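Local coordinates for M32 carboxypeptidase (PDB 1KA2) that releases amino acids one after another from the C-terminus of peptides with broad specificity, as a metallocarboxypeptidase that works with cobalt, at the interface of chains A and B. Residues are numbered along the deposited sequence; one frame, centred on the assembly and turned at random. Chains: chain A/B, M32 carboxypeptidase.

Contacts 1 and 2 are neighbouring patches of the interface of the homodimer, about 13 Å apart between the centres of their C-alpha atoms. Both draw on helix 43-61 of chain A, which sends A:Arg46 into contact 1 and A:Leu44, A:Glu45, A:Val48 and A:Ala49 into contact 2. Helix 8-36 serves both from opposite subunits, with A:Asp33 in the first and B:Arg18 and B:Trp21 in the second. Contact 1 is a charged network, contact 2 mainly apolar packing. Two-fold symmetry repeats each with the chains exchanged. Their centres lie about 22 and 29 Å from the active-site A:Glu270, which suggests a role in assembly.

Contact 1: the interface of chains A and B. Residues chain A 33, 37-39, 46; chain B 232, 244, 248, 250.
The DXRXT motif of the M32 family, on strand 248-253 of chain B, supplies B:Asp248 and B:Arg250 to this charged patch of the dimer interface. They meet the end of helix 8-36 and the following loop of chain A. B:Arg250 reaches over with its chain extended from CG to NE and grips the carboxylate of A:Asp33 end-on. Its NH1 gives OD2 of A:Asp33 an almost straight bond of 2.8 Å (179° at H), while NH2 reaches the syn lone pair of OD1 at 3.0 Å. Carboxylate and guanidinium are nearly coplanar, 28° apart. Within chain B, B:Asp248 holds the same guanidinium side-on, OD1 accepting from NE of B:Arg250 at 2.9 Å and OD2 from NH2, which probably fixes its rotation. The ring of B:Phe244 lies under one guanidinium face, with CE1 over the centre, and CD of B:Arg232 lies toward the rim of the other. On the chain A side, A:Arg46 bends at chi2 and chi3 to bring NH1 and NH2 onto OD1 of A:Asp33, the NH1 bond being 2.9 Å long. OD1 thus accepts from two arginines of different subunits. NH2 of A:Arg46 also makes a longer salt bridge, 3.8 Å, to OD2 of B:Asp248. A leucine in place of B:Arg250 would probably leave A:Asp33 without its mate across the interface and B:Asp248 without its side-on partner. The ring of A:Pro39 crosses B:Asp248 at about a right angle, its CD 3.8 Å from CG of the aspartate. Beside it, NH1 of B:Arg232 donates to the backbone O of A:Asn37 at 3.0 Å, in the carbonyl plane and on a lone pair.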
ATOM      1  N   ASP A  33      -3.161  -1.760  -3.455  1.00 26.27           N
ATOM      2  CA  ASP A  33      -1.817  -2.180  -3.838  1.00 25.30           C
ATOM      3  C   ASP A  33      -1.851  -3.524  -4.556  1.00 25.49           C
ATOM      4  O   ASP A  33      -1.123  -3.741  -5.527  1.00 26.03           O
ATOM      5  CB  ASP A  33      -0.902  -2.247  -2.602  1.00 28.06           C
ATOM      6  CG  ASP A  33       0.454  -2.822  -2.925  1.00 27.71           C
ATOM      7  OD1 ASP A  33       0.660  -4.036  -2.708  1.00 29.84           O
ATOM      8  OD2 ASP A  33       1.299  -2.058  -3.429  1.00 30.74           O
ATOM      9  N   ASN A  37       0.145  -2.429  -7.690  1.00 30.62           N
ATOM     10  CA  ASN A  37       1.596  -2.619  -7.624  1.00 29.96           C
ATOM     11  C   ASN A  37       2.174  -4.001  -7.363  1.00 30.24           C
ATOM     12  O   ASN A  37       3.219  -4.347  -7.914  1.00 34.56           O
ATOM     13  CB  ASN A  37       2.175  -1.678  -6.567  1.00 28.21           C
ATOM     14  CG  ASN A  37       1.760  -0.242  -6.776  1.00 26.40           C
ATOM     15  OD1 ASN A  37       1.883   0.285  -7.867  1.00 28.93           O
ATOM     16  ND2 ASN A  37       1.275   0.402  -5.722  1.00 29.40           N
ATOM     17  N   MET A  38       1.503  -4.764  -6.511  1.00 30.91           N
ATOM     18  CA  MET A  38       1.951  -6.085  -6.078  1.00 28.82           C
ATOM     19  C   MET A  38       2.536  -7.051  -7.097  1.00 30.12           C
ATOM     20  O   MET A  38       1.935  -7.329  -8.132  1.00 25.80           O
ATOM     21  CB  MET A  38       0.811  -6.802  -5.330  1.00 28.40           C
ATOM     22  CG  MET A  38       1.260  -8.027  -4.542  1.00 25.06           C
ATOM     23  SD  MET A  38      -0.081  -9.027  -3.886  1.00 32.20           S
ATOM     24  CE  MET A  38      -0.765  -9.701  -5.425  1.00 30.83           C
ATOM     25  N   PRO A  39       3.752  -7.552  -6.829  1.00 31.31           N
ATOM     26  CA  PRO A  39       4.347  -8.507  -7.779  1.00 31.53           C
ATOM     27  C   PRO A  39       3.403  -9.688  -7.734  1.00 30.30           C
ATOM     28  O   PRO A  39       2.909 -10.031  -6.663  1.00 27.68           O
ATOM     29  CB  PRO A  39       5.704  -8.869  -7.171  1.00 31.42           C
ATOM     30  CG  PRO A  39       5.931  -7.898  -6.061  1.00 30.80           C
ATOM     31  CD  PRO A  39       4.752  -6.988  -5.910  1.00 31.67           C
ATOM     32  N   ARG A  46      -0.456 -11.712   0.700  1.00 33.33           N
ATOM     33  CA  ARG A  46      -1.389 -10.596   0.758  1.00 34.05           C
ATOM     34  C   ARG A  46      -2.746 -11.140   1.216  1.00 33.95           C
ATOM     35  O   ARG A  46      -3.369 -10.584   2.126  1.00 36.29           O
ATOM     36  CB  ARG A  46      -1.518  -9.935  -0.620  1.00 31.93           C
ATOM     37  CG  ARG A  46      -2.522  -8.762  -0.703  1.00 32.34           C
ATOM     38  CD  ARG A  46      -2.289  -7.717   0.388  1.00 30.08           C
ATOM     39  NE  ARG A  46      -0.901  -7.289   0.386  1.00 29.64           N
ATOM     40  CZ  ARG A  46      -0.381  -6.388  -0.440  1.00 27.52           C
ATOM     41  NH1 ARG A  46      -1.145  -5.783  -1.343  1.00 27.95           N
ATOM     42  NH2 ARG A  46       0.921  -6.129  -0.391  1.00 23.39           N
TER
ATOM     43  N   ARG B 232       9.888  -5.313  -6.564  1.00 29.26           N
ATOM     44  CA  ARG B 232       9.687  -4.049  -7.249  1.00 29.93           C
ATOM     45  C   ARG B 232      10.828  -3.085  -6.926  1.00 28.82           C
ATOM     46  O   ARG B 232      11.487  -3.205  -5.890  1.00 29.36           O
ATOM     47  CB  ARG B 232       8.392  -3.359  -6.787  1.00 30.29           C
ATOM     48  CG  ARG B 232       7.070  -4.084  -7.014  1.00 31.08           C
ATOM     49  CD  ARG B 232       5.939  -3.099  -6.724  1.00 25.32           C
ATOM     50  NE  ARG B 232       6.196  -1.848  -7.441  1.00 27.22           N
ATOM     51  CZ  ARG B 232       5.781  -1.591  -8.680  1.00 28.16           C
ATOM     52  NH1 ARG B 232       5.067  -2.492  -9.341  1.00 28.99           N
ATOM     53  NH2 ARG B 232       6.110  -0.447  -9.276  1.00 25.98           N
ATOM     54  N   PHE B 244       7.131  -7.354   2.369  1.00 29.75           N
ATOM     55  CA  PHE B 244       5.703  -7.503   2.618  1.00 30.34           C
ATOM     56  C   PHE B 244       5.541  -9.009   2.858  1.00 32.20           C
ATOM     57  O   PHE B 244       4.620  -9.464   3.536  1.00 34.44           O
ATOM     58  CB  PHE B 244       4.884  -7.072   1.391  1.00 30.31           C
ATOM     59  CG  PHE B 244       4.882  -5.581   1.130  1.00 28.17           C
ATOM     60  CD1 PHE B 244       4.152  -5.059   0.067  1.00 28.86           C
ATOM     61  CD2 PHE B 244       5.625  -4.703   1.922  1.00 30.30           C
ATOM     62  CE1 PHE B 244       4.157  -3.688  -0.214  1.00 27.48           C
ATOM     63  CE2 PHE B 244       5.637  -3.316   1.648  1.00 28.74           C
ATOM     64  CZ  PHE B 244       4.900  -2.818   0.573  1.00 28.39           C
ATOM     65  N   ASP B 248       7.313 -11.116  -1.833  1.00 26.72           N
ATOM     66  CA  ASP B 248       6.996  -9.724  -2.138  1.00 29.12           C
ATOM     67  C   ASP B 248       7.965  -8.823  -1.385  1.00 26.08           C
ATOM     68  O   ASP B 248       7.687  -8.428  -0.260  1.00 25.34           O
ATOM     69  CB  ASP B 248       5.550  -9.399  -1.722  1.00 26.64           C
ATOM     70  CG  ASP B 248       5.067  -8.068  -2.268  1.00 28.93           C
ATOM     71  OD1 ASP B 248       5.884  -7.323  -2.843  1.00 28.29           O
ATOM     72  OD2 ASP B 248       3.861  -7.756  -2.126  1.00 30.02           O
ATOM     73  N   ARG B 250      10.378  -5.279  -1.707  1.00 25.07           N
ATOM     74  CA  ARG B 250      10.554  -4.075  -2.492  1.00 25.70           C
ATOM     75  C   ARG B 250      11.672  -3.146  -2.037  1.00 26.50           C
ATOM     76  O   ARG B 250      11.923  -2.988  -0.842  1.00 27.46           O
ATOM     77  CB  ARG B 250       9.229  -3.321  -2.504  1.00 26.49           C
ATOM     78  CG  ARG B 250       8.056  -4.232  -2.841  1.00 29.57           C
ATOM     79  CD  ARG B 250       6.735  -3.490  -3.006  1.00 28.37           C
ATOM     80  NE  ARG B 250       5.628  -4.430  -3.122  1.00 26.03           N
ATOM     81  CZ  ARG B 250       4.348  -4.078  -3.216  1.00 31.11           C
ATOM     82  NH1 ARG B 250       3.993  -2.791  -3.204  1.00 25.87           N
ATOM     83  NH2 ARG B 250       3.418  -5.020  -3.325  1.00 29.75           N
TER

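Contact 2: the interface of chains A and B. Residues chain A 44-45, 48-49; chain B 18, 21, 285-286.
Apolar packing sets helix 43-61 of chain A against B:Met285 and B:Phe286, in a loop of chain B, and B:Trp21 of helix 8-36. A:Val48 lies over one face of the B:Phe286 ring, toward its CE2/CZ rim, opposite the face that CG of B:Met285 covers. Its CG1 lies 3.9 Å from CZ of B:Phe286, and CG2, placed between the backbone N and the carbonyl carbon (chi1 of CG1 -74°), turns to CZ3 of B:Trp21 at 3.7 Å. CB of A:Ala49 approaches that CZ3 at the same distance, 3.7 Å. In chain B, the phenyl ring stands edge-on to the indole, CD2 of B:Phe286 sitting over one indole face toward its rim. The B:Met285 chain runs straight to SD (chi2 -179°), which packs 3.7 Å from CG of A:Glu45; the bend at chi3 turns CE toward the carboxylate.

Polar groups lie around this core. The backbone O of A:Glu45 stands at the in-plane edge of the indole, 3.4 Å from CH2 of B:Trp21. OE2 of the A:Glu45 carboxylate is 3.1 Å from water 1, which is also 3.2 Å from the backbone N of B:Phe286, a water-mediated link between subunits. NH1 of B:Arg18 passes at a slant 3.8 Å from CG1 of A:Val48, its guanidinium having B:Phe286 against one face. The patch hides 234 Å² of protein surface and, with its symmetry twin, helps hold the homodimer together.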
ATOM      1  N   LEU A  44      -0.384 -14.882  -2.262  1.00 32.43           N
ATOM      2  CA  LEU A  44      -0.711 -15.736  -1.130  1.00 32.39           C
ATOM      3  C   LEU A  44      -0.550 -15.021   0.210  1.00 32.39           C
ATOM      4  O   LEU A  44      -1.405 -15.134   1.077  1.00 29.69           O
ATOM      5  CB  LEU A  44       0.134 -17.006  -1.116  1.00 34.31           C
ATOM      6  CG  LEU A  44      -0.107 -17.841   0.149  1.00 34.98           C
ATOM      7  CD1 LEU A  44      -1.589 -18.212   0.249  1.00 33.84           C
ATOM      8  CD2 LEU A  44       0.757 -19.095   0.126  1.00 35.73           C
ATOM      9  N   GLU A  45       0.544 -14.285   0.376  1.00 31.75           N
ATOM     10  CA  GLU A  45       0.783 -13.594   1.633  1.00 32.67           C
ATOM     11  C   GLU A  45      -0.155 -12.397   1.798  1.00 32.70           C
ATOM     12  O   GLU A  45      -0.621 -12.117   2.902  1.00 30.89           O
ATOM     13  CB  GLU A  45       2.265 -13.211   1.722  1.00 32.30           C
ATOM     14  CG  GLU A  45       3.143 -14.476   1.832  1.00 33.47           C
ATOM     15  CD  GLU A  45       4.620 -14.231   1.566  1.00 32.93           C
ATOM     16  OE1 GLU A  45       4.953 -13.867   0.423  1.00 31.61           O
ATOM     17  OE2 GLU A  45       5.448 -14.413   2.494  1.00 31.63           O
ATOM     18  N   VAL A  48      -3.643 -13.931   2.970  1.00 34.83           N
ATOM     19  CA  VAL A  48      -3.740 -14.329   4.368  1.00 33.56           C
ATOM     20  C   VAL A  48      -3.763 -13.081   5.250  1.00 31.81           C
ATOM     21  O   VAL A  48      -4.457 -13.046   6.264  1.00 31.33           O
ATOM     22  CB  VAL A  48      -2.555 -15.236   4.784  1.00 34.29           C
ATOM     23  CG1 VAL A  48      -2.717 -16.626   4.209  1.00 31.82           C
ATOM     24  CG2 VAL A  48      -1.278 -14.643   4.275  1.00 37.59           C
ATOM     25  N   ALA A  49      -3.006 -12.058   4.874  1.00 30.53           N
ATOM     26  CA  ALA A  49      -2.995 -10.818   5.661  1.00 34.65           C
ATOM     27  C   ALA A  49      -4.381 -10.171   5.604  1.00 33.18           C
ATOM     28  O   ALA A  49      -4.909  -9.714   6.616  1.00 34.39           O
ATOM     29  CB  ALA A  49      -1.932  -9.845   5.134  1.00 32.63           C
TER
ATOM     30  N   ARG B  18      -0.202 -15.431  13.396  1.00 34.12           N
ATOM     31  CA  ARG B  18      -0.633 -15.015  12.062  1.00 34.60           C
ATOM     32  C   ARG B  18      -1.262 -13.619  12.097  1.00 34.00           C
ATOM     33  O   ARG B  18      -0.989 -12.790  11.234  1.00 31.52           O
ATOM     34  CB  ARG B  18      -1.638 -16.024  11.481  1.00 35.51           C
ATOM     35  CG  ARG B  18      -1.017 -17.293  10.919  1.00 38.31           C
ATOM     36  CD  ARG B  18      -1.735 -17.711   9.660  1.00 38.03           C
ATOM     37  NE  ARG B  18      -1.046 -18.822   9.017  1.00 40.42           N
ATOM     38  CZ  ARG B  18      -1.430 -19.386   7.878  1.00 40.25           C
ATOM     39  NH1 ARG B  18      -2.505 -18.945   7.246  1.00 37.08           N
ATOM     40  NH2 ARG B  18      -0.732 -20.384   7.371  1.00 37.65           N
ATOM     41  N   TRP B  21       1.322 -11.225  12.656  1.00 30.90           N
ATOM     42  CA  TRP B  21       2.042 -11.144  11.395  1.00 30.00           C
ATOM     43  C   TRP B  21       1.269 -10.302  10.374  1.00 29.85           C
ATOM     44  O   TRP B  21       1.858  -9.502   9.650  1.00 32.24           O
ATOM     45  CB  TRP B  21       2.294 -12.547  10.817  1.00 30.71           C
ATOM     46  CG  TRP B  21       2.919 -12.502   9.442  1.00 27.77           C
ATOM     47  CD1 TRP B  21       4.250 -12.432   9.141  1.00 28.63           C
ATOM     48  CD2 TRP B  21       2.222 -12.421   8.196  1.00 28.35           C
ATOM     49  NE1 TRP B  21       4.426 -12.302   7.783  1.00 28.29           N
ATOM     50  CE2 TRP B  21       3.195 -12.292   7.177  1.00 29.55           C
ATOM     51  CE3 TRP B  21       0.863 -12.438   7.839  1.00 30.23           C
ATOM     52  CZ2 TRP B  21       2.856 -12.184   5.818  1.00 28.64           C
ATOM     53  CZ3 TRP B  21       0.520 -12.326   6.480  1.00 31.19           C
ATOM     54  CH2 TRP B  21       1.518 -12.198   5.490  1.00 29.32           C
ATOM     55  N   MET B 285       7.092 -19.280   6.368  1.00 36.78           N
ATOM     56  CA  MET B 285       6.145 -18.226   6.009  1.00 36.26           C
ATOM     57  C   MET B 285       5.100 -18.010   7.109  1.00 35.89           C
ATOM     58  O   MET B 285       4.523 -18.970   7.626  1.00 34.23           O
ATOM     59  CB  MET B 285       5.465 -18.597   4.683  1.00 36.04           C
ATOM     60  CG  MET B 285       4.884 -17.436   3.908  1.00 36.80           C
ATOM     61  SD  MET B 285       4.078 -17.980   2.382  1.00 39.29           S
ATOM     62  CE  MET B 285       5.486 -18.118   1.280  1.00 36.04           C
ATOM     63  N   PHE B 286       4.858 -16.746   7.464  1.00 35.82           N
ATOM     64  CA  PHE B 286       3.889 -16.392   8.517  1.00 34.63           C
ATOM     65  C   PHE B 286       4.384 -16.621   9.955  1.00 32.90           C
ATOM     66  O   PHE B 286       3.636 -16.398  10.910  1.00 33.96           O
ATOM     67  CB  PHE B 286       2.587 -17.172   8.331  1.00 33.64           C
ATOM     68  CG  PHE B 286       2.075 -17.146   6.939  1.00 34.46           C
ATOM     69  CD1 PHE B 286       1.989 -18.318   6.200  1.00 34.43           C
ATOM     70  CD2 PHE B 286       1.709 -15.942   6.344  1.00 34.90           C
ATOM     71  CE1 PHE B 286       1.542 -18.292   4.873  1.00 35.95           C
ATOM     72  CE2 PHE B 286       1.265 -15.904   5.030  1.00 36.88           C
ATOM     73  CZ  PHE B 286       1.181 -17.083   4.290  1.00 36.69           C
TER
HETATM   74  O   HOH W   1       6.056 -14.522   5.503  1.00 41.21           O